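Long-range contact in L544 (Acanthamoeba polyphaga mimivirus, PDB 4AMQ), which is probably a metal-dependent nucleotidyl transferase of the virion, built from a nucleotidyltransferase domain and a helical domain: residues 275-286 / 304-315. Sequence-based numbering, arbitrary orientation.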
loop_
_atom_site.group_PDB
_atom_site.type_symbol
_atom_site.label_atom_id
_atom_site.label_comp_id
_atom_site.label_asym_id
_atom_site.label_seq_id
_atom_site.Cartn_x
_atom_site.Cartn_y
_atom_site.Cartn_z
ATOM N N LEU A 275 -12.006 -7.995 8.176
ATOM C CA LEU A 275 -11.047 -7.665 9.232
ATOM C C LEU A 275 -9.683 -8.316 8.996
ATOM O O LEU A 275 -8.648 -7.755 9.356
ATOM C CB LEU A 275 -11.597 -8.040 10.614
ATOM C CG LEU A 275 -10.717 -7.661 11.813
ATOM C CD1 LEU A 275 -10.291 -6.200 11.742
ATOM C CD2 LEU A 275 -11.424 -7.956 13.135
ATOM N N TYR A 276 -9.685 -9.499 8.391
ATOM C CA TYR A 276 -8.440 -10.155 8.007
ATOM C C TYR A 276 -7.642 -9.277 7.048
ATOM O O TYR A 276 -6.429 -9.138 7.184
ATOM C CB TYR A 276 -8.716 -11.505 7.342
ATOM C CG TYR A 276 -9.332 -12.546 8.250
ATOM C CD1 TYR A 276 -10.688 -12.531 8.532
ATOM C CD2 TYR A 276 -8.557 -13.553 8.811
ATOM C CE1 TYR A 276 -11.257 -13.480 9.353
ATOM C CE2 TYR A 276 -9.121 -14.509 9.636
ATOM C CZ TYR A 276 -10.473 -14.466 9.903
ATOM O OH TYR A 276 -11.049 -15.411 10.720
ATOM N N LYS A 277 -8.329 -8.695 6.071
ATOM C CA LYS A 277 -7.673 -7.847 5.079
ATOM C C LYS A 277 -7.194 -6.538 5.702
ATOM O O LYS A 277 -6.108 -6.054 5.387
ATOM C CB LYS A 277 -8.604 -7.580 3.886
ATOM C CG LYS A 277 -8.130 -6.485 2.941
ATOM C CD LYS A 277 -8.759 -6.626 1.554
ATOM C CE LYS A 277 -10.280 -6.581 1.594
ATOM N NZ LYS A 277 -10.798 -5.228 1.939
ATOM N N GLN A 278 -8.002 -5.975 6.595
ATOM C CA GLN A 278 -7.668 -4.699 7.217
ATOM C C GLN A 278 -6.429 -4.830 8.099
ATOM O O GLN A 278 -5.570 -3.955 8.106
ATOM C CB GLN A 278 -8.853 -4.157 8.025
ATOM C CG GLN A 278 -8.713 -2.688 8.412
ATOM C CD GLN A 278 -9.634 -2.290 9.552
ATOM O OE1 GLN A 278 -9.568 -2.855 10.646
ATOM N NE2 GLN A 278 -10.496 -1.313 9.302
ATOM N N LEU A 279 -6.342 -5.934 8.835
ATOM C CA LEU A 279 -5.186 -6.198 9.687
ATOM C C LEU A 279 -3.899 -6.396 8.888
ATOM O O LEU A 279 -2.821 -6.028 9.350
ATOM C CB LEU A 279 -5.443 -7.398 10.602
ATOM C CG LEU A 279 -6.269 -7.095 11.853
ATOM C CD1 LEU A 279 -6.577 -8.375 12.617
ATOM C CD2 LEU A 279 -5.542 -6.092 12.745
ATOM N N LEU A 280 -4.011 -6.976 7.695
ATOM C CA LEU A 280 -2.850 -7.133 6.823
ATOM C C LEU A 280 -2.343 -5.770 6.362
ATOM O O LEU A 280 -1.140 -5.502 6.388
ATOM C CB LEU A 280 -3.183 -8.006 5.608
ATOM C CG LEU A 280 -3.521 -9.470 5.897
ATOM C CD1 LEU A 280 -3.895 -10.194 4.617
ATOM C CD2 LEU A 280 -2.354 -10.160 6.593
ATOM N N VAL A 281 -3.271 -4.916 5.938
ATOM C CA VAL A 281 -2.935 -3.558 5.519
ATOM C C VAL A 281 -2.347 -2.742 6.673
ATOM O O VAL A 281 -1.436 -1.935 6.478
ATOM C CB VAL A 281 -4.169 -2.822 4.966
ATOM C CG1 VAL A 281 -3.843 -1.364 4.712
ATOM C CG2 VAL A 281 -4.672 -3.500 3.688
ATOM N N ARG A 282 -2.880 -2.954 7.872
ATOM C CA ARG A 282 -2.436 -2.213 9.047
ATOM C C ARG A 282 -1.017 -2.624 9.442
ATOM O O ARG A 282 -0.233 -1.800 9.898
ATOM C CB ARG A 282 -3.423 -2.405 10.202
ATOM C CG ARG A 282 -4.765 -1.699 9.982
ATOM C CD ARG A 282 -5.880 -2.269 10.854
ATOM N NE ARG A 282 -5.529 -2.299 12.272
ATOM C CZ ARG A 282 -6.346 -2.714 13.236
ATOM N NH1 ARG A 282 -7.571 -3.130 12.938
ATOM N NH2 ARG A 282 -5.939 -2.712 14.498
ATOM N N ILE A 283 -0.690 -3.898 9.247
ATOM C CA ILE A 283 0.674 -4.381 9.451
ATOM C C ILE A 283 1.613 -3.835 8.368
ATOM O O ILE A 283 2.761 -3.502 8.651
ATOM C CB ILE A 283 0.731 -5.919 9.472
ATOM C CG1 ILE A 283 0.050 -6.458 10.734
ATOM C CG2 ILE A 283 2.167 -6.405 9.407
ATOM C CD1 ILE A 283 -0.170 -7.952 10.721
ATOM N N ASP A 284 1.126 -3.738 7.132
ATOM C CA ASP A 284 1.895 -3.090 6.066
ATOM C C ASP A 284 2.190 -1.617 6.388
ATOM O O ASP A 284 3.253 -1.103 6.055
ATOM C CB ASP A 284 1.163 -3.187 4.730
ATOM C CG ASP A 284 1.297 -4.547 4.084
ATOM O OD1 ASP A 284 2.327 -5.222 4.303
ATOM O OD2 ASP A 284 0.372 -4.931 3.338
ATOM N N SER A 285 1.243 -0.944 7.036
ATOM C CA SER A 285 1.441 0.443 7.456
ATOM C C SER A 285 2.597 0.581 8.453
ATOM O O SER A 285 3.428 1.482 8.332
ATOM C CB SER A 285 0.152 1.008 8.054
ATOM O OG SER A 285 -0.862 1.073 7.070
ATOM N N TYR A 286 2.647 -0.317 9.433
ATOM C CA TYR A 286 3.757 -0.364 10.379
ATOM C C TYR A 286 5.069 -0.500 9.610
ATOM O O TYR A 286 5.976 0.322 9.756
ATOM C CB TYR A 286 3.565 -1.548 11.333
ATOM C CG TYR A 286 4.507 -1.593 12.521
ATOM C CD1 TYR A 286 5.844 -1.945 12.367
ATOM C CD2 TYR A 286 4.053 -1.297 13.801
ATOM C CE1 TYR A 286 6.700 -1.996 13.454
ATOM C CE2 TYR A 286 4.904 -1.343 14.894
ATOM C CZ TYR A 286 6.223 -1.696 14.714
ATOM O OH TYR A 286 7.064 -1.742 15.797
ATOM N N ILE A 304 0.332 -1.398 17.530
ATOM C CA ILE A 304 0.410 -2.700 18.193
ATOM C C ILE A 304 -0.777 -2.935 19.126
ATOM O O ILE A 304 -1.341 -4.025 19.171
ATOM C CB ILE A 304 1.715 -2.846 18.994
ATOM C CG1 ILE A 304 2.916 -2.938 18.051
ATOM C CG2 ILE A 304 1.657 -4.073 19.897
ATOM C CD1 ILE A 304 2.931 -4.186 17.200
ATOM N N ILE A 305 -1.152 -1.907 19.873
ATOM C CA ILE A 305 -2.303 -2.003 20.765
ATOM C C ILE A 305 -3.599 -2.283 20.006
ATOM O O ILE A 305 -4.400 -3.125 20.423
ATOM C CB ILE A 305 -2.464 -0.733 21.611
ATOM C CG1 ILE A 305 -1.435 -0.735 22.747
ATOM C CG2 ILE A 305 -3.878 -0.638 22.162
ATOM C CD1 ILE A 305 -1.490 0.494 23.637
ATOM N N SER A 306 -3.806 -1.583 18.891
ATOM C CA SER A 306 -5.014 -1.779 18.100
ATOM C C SER A 306 -5.066 -3.182 17.510
ATOM O O SER A 306 -6.140 -3.762 17.370
ATOM C CB SER A 306 -5.117 -0.738 16.979
ATOM O OG SER A 306 -4.190 -1.010 15.941
ATOM N N ILE A 307 -3.901 -3.721 17.165
ATOM C CA ILE A 307 -3.823 -5.037 16.536
ATOM C C ILE A 307 -4.100 -6.155 17.537
ATOM O O ILE A 307 -4.789 -7.124 17.225
ATOM C CB ILE A 307 -2.451 -5.263 15.866
ATOM C CG1 ILE A 307 -2.324 -4.396 14.609
ATOM C CG2 ILE A 307 -2.252 -6.733 15.521
ATOM C CD1 ILE A 307 -1.050 -4.630 13.823
ATOM N N ILE A 308 -3.559 -6.006 18.742
ATOM C CA ILE A 308 -3.773 -6.969 19.818
ATOM C C ILE A 308 -5.255 -7.116 20.138
ATOM O O ILE A 308 -5.753 -8.229 20.303
ATOM C CB ILE A 308 -3.021 -6.558 21.105
ATOM C CG1 ILE A 308 -1.511 -6.587 20.877
ATOM C CG2 ILE A 308 -3.386 -7.482 22.252
ATOM C CD1 ILE A 308 -0.990 -7.931 20.428
ATOM N N LYS A 309 -5.956 -5.989 20.219
ATOM C CA LYS A 309 -7.392 -5.997 20.478
ATOM C C LYS A 309 -8.186 -6.684 19.365
ATOM O O LYS A 309 -9.044 -7.522 19.634
ATOM C CB LYS A 309 -7.913 -4.570 20.674
ATOM C CG LYS A 309 -9.435 -4.478 20.727
ATOM C CD LYS A 309 -9.909 -3.050 20.954
ATOM C CE LYS A 309 -11.425 -2.984 21.142
ATOM N NZ LYS A 309 -12.186 -3.324 19.903
ATOM N N ASP A 310 -7.895 -6.329 18.118
ATOM C CA ASP A 310 -8.697 -6.788 16.982
ATOM C C ASP A 310 -8.396 -8.218 16.540
ATOM O O ASP A 310 -9.257 -8.895 15.981
ATOM C CB ASP A 310 -8.542 -5.833 15.798
ATOM C CG ASP A 310 -9.096 -4.456 16.090
ATOM O OD1 ASP A 310 -9.928 -4.339 17.011
ATOM O OD2 ASP A 310 -8.704 -3.496 15.395
ATOM N N ILE A 311 -7.174 -8.671 16.790
ATOM C CA ILE A 311 -6.740 -9.998 16.375
ATOM C C ILE A 311 -7.587 -11.094 17.024
ATOM O O ILE A 311 -7.717 -12.198 16.485
ATOM C CB ILE A 311 -5.255 -10.213 16.726
ATOM C CG1 ILE A 311 -4.656 -11.330 15.884
ATOM C CG2 ILE A 311 -5.087 -10.511 18.199
ATOM C CD1 ILE A 311 -4.624 -10.998 14.433
ATOM N N ARG A 312 -8.179 -10.771 18.172
ATOM C CA ARG A 312 -8.970 -11.736 18.927
ATOM C C ARG A 312 -10.322 -11.992 18.267
ATOM O O ARG A 312 -11.006 -12.965 18.591
ATOM C CB ARG A 312 -9.174 -11.255 20.366
ATOM C CG ARG A 312 -7.883 -11.036 21.141
ATOM C CD ARG A 312 -8.120 -10.202 22.385
ATOM N NE ARG A 312 -6.892 -10.028 23.152
ATOM C CZ ARG A 312 -6.426 -10.919 24.021
ATOM N NH1 ARG A 312 -7.089 -12.048 24.235
ATOM N NH2 ARG A 312 -5.298 -10.682 24.674
ATOM N N LYS A 313 -10.702 -11.115 17.345
ATOM C CA LYS A 313 -11.956 -11.267 16.617
ATOM C C LYS A 313 -11.807 -12.267 15.476
ATOM O O LYS A 313 -12.798 -12.768 14.945
ATOM C CB LYS A 313 -12.435 -9.921 16.070
ATOM C CG LYS A 313 -12.568 -8.821 17.114
ATOM C CD LYS A 313 -13.445 -7.693 16.594
ATOM C CE LYS A 313 -13.573 -6.562 17.601
ATOM N NZ LYS A 313 -12.373 -5.681 17.610
ATOM N N LEU A 314 -10.564 -12.553 15.105
ATOM C CA LEU A 314 -10.281 -13.479 14.014
ATOM C C LEU A 314 -10.361 -14.930 14.478
ATOM O O LEU A 314 -10.467 -15.204 15.675
ATOM C CB LEU A 314 -8.898 -13.205 13.425
ATOM C CG LEU A 314 -8.638 -11.810 12.855
ATOM C CD1 LEU A 314 -7.275 -11.776 12.183
ATOM C CD2 LEU A 314 -9.730 -11.416 11.872
ATOM N N ASN A 315 -10.307 -15.853 13.522
ATOM C CA ASN A 315 -10.309 -17.278 13.830
ATOM C C ASN A 315 -9.123 -17.993 13.191
ATOM O O ASN A 315 -8.730 -17.672 12.068
ATOM C CB ASN A 315 -11.623 -17.924 13.377
ATOM C CG ASN A 315 -12.834 -17.345 14.089
ATOM O OD1 ASN A 315 -13.691 -16.717 13.467
ATOM N ND2 ASN A 315 -12.911 -17.557 15.398
HETATM O O HOH W 1 -13.537 -14.119 12.247
HETATM O O HOH W 2 -3.414 -0.705 13.182
#
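Leu275 lays its CD2 beside the carbonyl oxygen of Asp310 and the CB of Lys313, and its CG packs on Leu314 CD2. Leu314 CD2 also sits almost centrally over one face of the Tyr276 ring, 3.5 Å from the ring centroid, a CH-pi contact. The phenol OH accepts the backbone N-H of Asn315 (Tyr276 OH to Asn315 N 2.9 Å, 152° at the hydrogen). A water joins the same OH to Lys313 O and Asn315 OD1. The Tyr276 OH is also hydrogen-bonded to Gln359 NE2 of helix 334-368. Gln278 OE1 accepts from Arg282 NH1, which lies above the amide carbonyl plane. Leu279 meets Leu314 tip to tip. Their CD1 atoms are only 3.5 Å apart, tight for two methyls. The other methyl, Leu279 CD2, lies over the centre of one face of the Arg282 guanidinium.

Arg282 bends at chi3 (53°), which turns the guanidinium edge to helix 297-311. A salt bridge forms: NH1 and NH2 both grip Asp310 OD2, at 2.7 and 3.0 Å. NH1 meets its anti lone pair; NH2 comes from the anti side, out of the carboxylate plane. The guanidinium and carboxylate planes are nearly perpendicular. NH2 also makes a weak bond to Ser306 OG, which is hydrogen-bonded to Ile303 O as well. A water links Arg282 NE to Ser306 OG. Lys313 NZ holds the other carboxylate oxygen, Asp310 OD1, at 2.9 Å.

Ile283 CG1 packs on Ile307 CD1 (3.8 Å), and Tyr286 CE2 touches Ile304 CG1. Segments 275-286 and 304-311 cross at -161°. These contacts close the antiparallel hairpin of helices 274-292 and 297-311 in the helical domain, with a salt-bridge network along one side.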